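Local coordinates for protein mitochondrial enolase superfamily member 1 (Homo sapiens, PDB 4A35) that catalyses the magnesium-dependent dehydration of L-fuconate to 2-keto-3-deoxy-L-fuconate, a step in the catabolism of L-fucose, at residues A190-A196 and W217-K223; K246-M250 and F271-W275. All coordinates share one frame; numbering follows the deposited sequence. Where two conformers were deposited one is given.

Interaction 1 (A190-A196 and W217-K223); sequences AYTTSCA and WTRFKVK
Thr-192 bridges Phe-220 where strand 190-192 runs beside strand 219-223, part of the parallel enolase-type barrel, in roughly the same direction, the N-to-C axes 45° apart and 4.7 Å at closest approach. Its N donates to Arg-219 O and its O accepts from Lys-221 N. A type I turn from Thr-193 to Ala-196 then folds the chain back to its neighbour, where Ala-196 O takes the N-H of Lys-223 at 2.9 Å. This holds the backbone of Lys-223, probably the proton donor/acceptor as in relatives, whose NZ bonds Asp-251, a magnesium ligand. A water inside this bend links Thr-192 O, Lys-221 O and Cys-195 N. A chi1 of -174° puts Thr-192 OG1 beside the carbonyl carbon, where it accepts from Ser-194 N in an ST turn.

Thr-192 CB sits over one face of the Trp-217 indole, 3.9 Å from the centroid of the six-membered ring, while Ala-190 CB meets the rim of that ring. The extended Arg-219 brings NH1 to Ala-190 O at 3.0 Å, with the oxygen in the guanidinium plane. Cys-195 SG lies at the edge of the Phe-220 ring, 4.0 Å from CE2.

Lys-221 bends at chi2 and chi3, its CB and CD pass Tyr-191 CE1 at a slant, and NZ reaches Tyr-191 OH in the plane of the phenol at 2.8 Å. The same NZ forms salt bridges with Glu-277 and Glu-387, and the latter also accepts from Thr-193 OG1. Held by a phenol oxygen and two carboxylates, NZ is fixed at the active site, consistent with the substrate-binding role inferred for Lys-221 by similarity.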
loop_
_atom_site.group_PDB
_atom_site.type_symbol
_atom_site.label_atom_id
_atom_site.label_comp_id
_atom_site.label_asym_id
_atom_site.label_seq_id
_atom_site.Cartn_x
_atom_site.Cartn_y
_atom_site.Cartn_z
ATOM N N ALA A 190 10.400 19.110 21.380
ATOM C CA ALA A 190 9.539 19.213 20.190
ATOM C C ALA A 190 9.964 20.328 19.232
ATOM O O ALA A 190 10.770 21.195 19.556
ATOM C CB ALA A 190 8.082 19.464 20.623
ATOM N N TYR A 191 9.435 20.259 18.008
ATOM C CA TYR A 191 9.558 21.336 17.031
ATOM C C TYR A 191 8.155 21.686 16.629
ATOM O O TYR A 191 7.253 20.820 16.749
ATOM C CB TYR A 191 10.420 20.934 15.818
ATOM C CG TYR A 191 9.829 19.912 14.865
ATOM C CD1 TYR A 191 9.083 20.313 13.756
ATOM C CD2 TYR A 191 10.191 18.563 14.944
ATOM C CE1 TYR A 191 8.609 19.388 12.825
ATOM C CE2 TYR A 191 9.790 17.638 13.964
ATOM C CZ TYR A 191 8.993 18.058 12.912
ATOM O OH TYR A 191 8.555 17.172 11.975
ATOM N N THR A 192 7.954 22.922 16.154
ATOM C CA THR A 192 6.650 23.352 15.709
ATOM C C THR A 192 6.518 23.366 14.139
ATOM O O THR A 192 7.404 23.812 13.422
ATOM C CB THR A 192 6.248 24.714 16.301
ATOM O OG1 THR A 192 4.908 24.952 15.891
ATOM C CG2 THR A 192 7.203 25.892 15.869
ATOM N N THR A 193 5.350 22.937 13.661
ATOM C CA THR A 193 4.997 22.965 12.230
ATOM C C THR A 193 3.953 24.108 12.028
ATOM O O THR A 193 3.436 24.291 10.931
ATOM C CB THR A 193 4.564 21.560 11.791
ATOM O OG1 THR A 193 5.713 20.734 11.978
ATOM C CG2 THR A 193 4.166 21.465 10.257
ATOM N N SER A 194 3.670 24.881 13.079
ATOM C CA SER A 194 2.636 25.914 12.988
ATOM C C SER A 194 2.981 27.113 12.043
ATOM O O SER A 194 2.063 27.837 11.664
ATOM C CB SER A 194 2.248 26.403 14.379
ATOM O OG SER A 194 1.655 25.322 15.085
ATOM N N CYS A 195 4.246 27.304 11.616
ATOM C CA CYS A 195 4.599 28.385 10.653
ATOM C C CYS A 195 4.872 27.786 9.255
ATOM O O CYS A 195 5.359 28.488 8.348
ATOM C CB CYS A 195 5.824 29.161 11.145
ATOM S SG CYS A 195 5.676 29.797 12.840
ATOM N N ALA A 196 4.649 26.465 9.103
ATOM C CA ALA A 196 5.071 25.745 7.909
ATOM C C ALA A 196 4.202 25.894 6.672
ATOM O O ALA A 196 4.711 25.674 5.569
ATOM C CB ALA A 196 5.151 24.231 8.225
ATOM N N TRP A 217 9.256 28.506 21.228
ATOM C CA TRP A 217 9.700 27.553 20.185
ATOM C C TRP A 217 11.057 27.975 19.605
ATOM O O TRP A 217 11.285 29.153 19.388
ATOM C CB TRP A 217 8.649 27.403 19.061
ATOM C CG TRP A 217 7.377 26.810 19.567
ATOM C CD1 TRP A 217 6.273 27.481 20.025
ATOM C CD2 TRP A 217 7.146 25.418 19.842
ATOM N NE1 TRP A 217 5.332 26.578 20.488
ATOM C CE2 TRP A 217 5.837 25.303 20.369
ATOM C CE3 TRP A 217 7.896 24.249 19.622
ATOM C CZ2 TRP A 217 5.268 24.059 20.701
ATOM C CZ3 TRP A 217 7.330 23.016 19.929
ATOM C CH2 TRP A 217 6.050 22.927 20.489
ATOM N N THR A 218 11.946 26.995 19.336
ATOM C CA THR A 218 13.281 27.266 18.790
ATOM C C THR A 218 13.597 26.337 17.606
ATOM O O THR A 218 14.673 26.440 17.039
ATOM C CB THR A 218 14.366 27.122 19.895
ATOM O OG1 THR A 218 14.399 25.760 20.342
ATOM C CG2 THR A 218 14.193 28.114 21.063
ATOM N N ARG A 219 12.661 25.393 17.240
ATOM C CA ARG A 219 12.815 24.424 16.153
ATOM C C ARG A 219 11.561 24.507 15.266
ATOM O O ARG A 219 10.441 24.455 15.779
ATOM C CB ARG A 219 13.011 23.020 16.724
ATOM C CG ARG A 219 14.097 22.957 17.798
ATOM C CD ARG A 219 14.165 21.563 18.404
ATOM N NE ARG A 219 15.032 21.623 19.586
ATOM C CZ ARG A 219 14.598 21.691 20.839
ATOM N NH1 ARG A 219 13.298 21.605 21.107
ATOM N NH2 ARG A 219 15.465 21.810 21.842
ATOM N N PHE A 220 11.755 24.749 13.977
ATOM C CA PHE A 220 10.696 25.080 13.039
ATOM C C PHE A 220 10.723 24.299 11.746
ATOM O O PHE A 220 11.763 24.173 11.105
ATOM C CB PHE A 220 10.832 26.600 12.675
ATOM C CG PHE A 220 10.527 27.549 13.809
ATOM C CD1 PHE A 220 11.493 27.847 14.777
ATOM C CD2 PHE A 220 9.300 28.195 13.879
ATOM C CE1 PHE A 220 11.214 28.738 15.819
ATOM C CE2 PHE A 220 9.009 29.057 14.945
ATOM C CZ PHE A 220 9.983 29.354 15.886
ATOM N N LYS A 221 9.526 23.833 11.320
ATOM C CA LYS A 221 9.419 23.178 10.033
ATOM C C LYS A 221 8.750 24.125 9.065
ATOM O O LYS A 221 7.937 24.968 9.463
ATOM C CB LYS A 221 8.664 21.823 10.101
ATOM C CG LYS A 221 8.828 21.011 8.807
ATOM C CD LYS A 221 8.882 19.495 9.032
ATOM C CE LYS A 221 7.471 19.015 9.068
ATOM N NZ LYS A 221 7.404 17.575 9.440
ATOM N N VAL A 222 9.088 23.978 7.781
ATOM C CA VAL A 222 8.477 24.752 6.694
ATOM C C VAL A 222 8.172 23.811 5.522
ATOM O O VAL A 222 9.011 22.992 5.137
ATOM C CB VAL A 222 9.387 25.961 6.265
ATOM C CG1 VAL A 222 10.770 25.475 5.799
ATOM C CG2 VAL A 222 8.733 26.793 5.168
ATOM N N LYS A 223 6.973 23.943 4.947
ATOM C CA LYS A 223 6.593 23.177 3.765
ATOM C C LYS A 223 7.162 23.839 2.536
ATOM O O LYS A 223 7.092 25.074 2.386
ATOM C CB LYS A 223 5.057 23.085 3.618
ATOM C CG LYS A 223 4.337 22.414 4.774
ATOM C CD LYS A 223 4.787 20.946 4.949
ATOM C CE LYS A 223 4.340 20.474 6.311
ATOM N NZ LYS A 223 4.143 19.002 6.353
HETATM O O HOH W 1 11.400 24.088 19.936
HETATM O O HOH W 2 6.774 25.983 11.771
#

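Interaction 2 (K246-M250 and F271-W275); sequences KTLMM and FKPLW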
loop_
_atom_site.group_PDB
_atom_site.type_symbol
_atom_site.label_atom_id
_atom_site.label_comp_id
_atom_site.label_asym_id
_atom_site.label_seq_id
_atom_site.Cartn_x
_atom_site.Cartn_y
_atom_site.Cartn_z
ATOM N N LYS A 246 18.955 28.813 15.320
ATOM C CA LYS A 246 17.718 28.009 15.502
ATOM C C LYS A 246 17.541 26.963 14.358
ATOM O O LYS A 246 18.041 27.139 13.242
ATOM C CB LYS A 246 16.485 28.927 15.684
ATOM C CG LYS A 246 16.547 29.673 17.019
ATOM C CD LYS A 246 15.270 30.398 17.438
ATOM C CE LYS A 246 15.530 31.228 18.680
ATOM N NZ LYS A 246 16.412 32.413 18.393
ATOM N N THR A 247 16.871 25.821 14.675
ATOM C CA THR A 247 16.692 24.716 13.777
ATOM C C THR A 247 15.549 24.955 12.807
ATOM O O THR A 247 14.427 25.266 13.202
ATOM C CB THR A 247 16.447 23.387 14.546
ATOM O OG1 THR A 247 17.511 23.199 15.484
ATOM C CG2 THR A 247 16.360 22.169 13.613
ATOM N N LEU A 248 15.874 24.804 11.542
ATOM C CA LEU A 248 14.905 24.860 10.449
ATOM C C LEU A 248 14.868 23.508 9.713
ATOM O O LEU A 248 15.916 23.017 9.300
ATOM C CB LEU A 248 15.261 26.000 9.468
ATOM C CG LEU A 248 14.316 26.150 8.250
ATOM C CD1 LEU A 248 12.874 26.535 8.707
ATOM C CD2 LEU A 248 14.909 27.187 7.228
ATOM N N MET A 249 13.662 22.925 9.524
ATOM C CA MET A 249 13.471 21.696 8.758
ATOM C C MET A 249 12.556 21.990 7.572
ATOM O O MET A 249 11.608 22.758 7.717
ATOM C CB MET A 249 12.872 20.552 9.609
ATOM C CG MET A 249 13.684 20.253 10.812
ATOM S SD MET A 249 12.945 21.043 12.293
ATOM C CE MET A 249 13.217 19.714 13.384
ATOM N N MET A 250 12.816 21.369 6.442
ATOM C CA MET A 250 11.964 21.508 5.236
ATOM C C MET A 250 11.212 20.207 4.956
ATOM O O MET A 250 11.752 19.107 5.208
ATOM C CB MET A 250 12.801 21.935 4.026
ATOM C CG MET A 250 13.392 23.351 4.210
ATOM S SD MET A 250 14.564 23.623 2.874
ATOM C CE MET A 250 15.228 25.278 3.291
ATOM N N PHE A 271 19.467 28.279 3.129
ATOM C CA PHE A 271 18.705 28.476 4.369
ATOM C C PHE A 271 19.189 27.524 5.483
ATOM O O PHE A 271 18.689 27.582 6.612
ATOM C CB PHE A 271 17.186 28.327 4.103
ATOM C CG PHE A 271 16.719 29.338 3.074
ATOM C CD1 PHE A 271 16.718 30.708 3.362
ATOM C CD2 PHE A 271 16.309 28.927 1.808
ATOM C CE1 PHE A 271 16.312 31.640 2.402
ATOM C CE2 PHE A 271 15.891 29.853 0.857
ATOM C CZ PHE A 271 15.893 31.214 1.157
ATOM N N LYS A 272 20.207 26.696 5.178
ATOM C CA LYS A 272 20.811 25.732 6.109
ATOM C C LYS A 272 19.749 24.867 6.823
ATOM O O LYS A 272 19.710 24.789 8.074
ATOM C CB LYS A 272 21.740 26.406 7.148
ATOM C CG LYS A 272 22.774 27.379 6.552
ATOM C CD LYS A 272 23.709 26.702 5.579
ATOM C CE LYS A 272 24.913 27.586 5.276
ATOM N NZ LYS A 272 25.611 27.134 4.041
ATOM N N PRO A 273 18.925 24.139 6.033
ATOM C CA PRO A 273 17.947 23.221 6.664
ATOM C C PRO A 273 18.624 22.011 7.353
ATOM O O PRO A 273 19.608 21.483 6.826
ATOM C CB PRO A 273 17.096 22.751 5.472
ATOM C CG PRO A 273 17.981 22.858 4.290
ATOM C CD PRO A 273 18.864 24.080 4.550
ATOM N N LEU A 274 18.149 21.608 8.542
ATOM C CA LEU A 274 18.694 20.378 9.177
ATOM C C LEU A 274 18.385 19.127 8.315
ATOM O O LEU A 274 19.226 18.219 8.102
ATOM C CB LEU A 274 18.108 20.213 10.594
ATOM C CG LEU A 274 18.435 18.858 11.280
ATOM C CD1 LEU A 274 19.960 18.745 11.578
ATOM C CD2 LEU A 274 17.639 18.695 12.560
ATOM N N TRP A 275 17.150 19.071 7.808
ATOM C CA TRP A 275 16.743 17.984 6.975
ATOM C C TRP A 275 15.754 18.427 5.910
ATOM O O TRP A 275 15.095 19.501 6.027
ATOM C CB TRP A 275 16.127 16.816 7.793
ATOM C CG TRP A 275 14.753 17.002 8.396
ATOM C CD1 TRP A 275 13.569 17.177 7.729
ATOM C CD2 TRP A 275 14.405 16.730 9.764
ATOM N NE1 TRP A 275 12.509 17.162 8.628
ATOM C CE2 TRP A 275 12.990 16.869 9.877
ATOM C CE3 TRP A 275 15.161 16.403 10.921
ATOM C CZ2 TRP A 275 12.310 16.662 11.090
ATOM C CZ3 TRP A 275 14.489 16.224 12.124
ATOM C CH2 TRP A 275 13.077 16.323 12.197
HETATM O O HOH W 3 18.746 24.445 10.751
#
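Met-250, Trp-275 and Met-249 give up the most surface here, and the two methionines work on different sides of strand 247-251. Met-249 folds over the indole of Trp-275: its CB lies above the five-membered ring, 3.7 Å from the centroid, and CG continues across the same face, 3.6 Å from CE2. Bends at chi2 and chi3 then keep the chain over the ring, with SD 4.8 Å above the centroid of the six-membered part, a Met-aromatic contact, and CE ending by CH2. The indole is brought under this chain by the Trp-275 first torsion (chi1 72°), which sets CG between the backbone nitrogen and the carbonyl carbon. Its NE1 donates to Glu-277, a magnesium ligand, and an alanine here would probably leave that carboxylate without this donor and Met-249 without the flat surface it lies on.

Two backbone bonds join the segments: Leu-274 N to Leu-248 O at 2.7 Å, and Met-250 N to Trp-275 O at 3.0 Å. They set the chain entering strand 275-277 beside strand 247-251, neighbouring parallel strands of the enolase-type barrel, with helix 258-268 making the beta-alpha-beta crossover between them.

Met-250 faces that helix. Extended beyond CG, it lays SD against Pro-273 CB at 3.7 Å and pushes CE up to Phe-271 CB, while Met-265 and Leu-268 of helix 258-268 cover it too. Leu-248 CD2 meets the same Phe-271 CB. Nearer the strand's start, Thr-247 CG2 touches Leu-274 CD2 at 3.8 Å, and a water links Leu-248 N and Lys-272 O.

How the interactions relate
Strands 219-223 and 247-251 are neighbours in the parallel barrel sheet, so interactions 1 and 2, with centres 10 Å apart, flank a shared seam. Met-249 stitches it with two probable hydrogen bonds, its N to Phe-220 O and its O to Val-222 N, both 2.8 Å. Lys-221 CG also packs on the backbone O of Met-249 at 3.5 Å. Both contacts supply a donor to Glu-277, a magnesium ligand with Asp-251 and Glu-306; the side chain of Lys-223, by similarity the proton donor/acceptor, lies about 3 Å from that of Asp-251. The side chain of Lys-221 comes within about 4 Å of a bound magnesium ion, that of Trp-275 within about 7 Å.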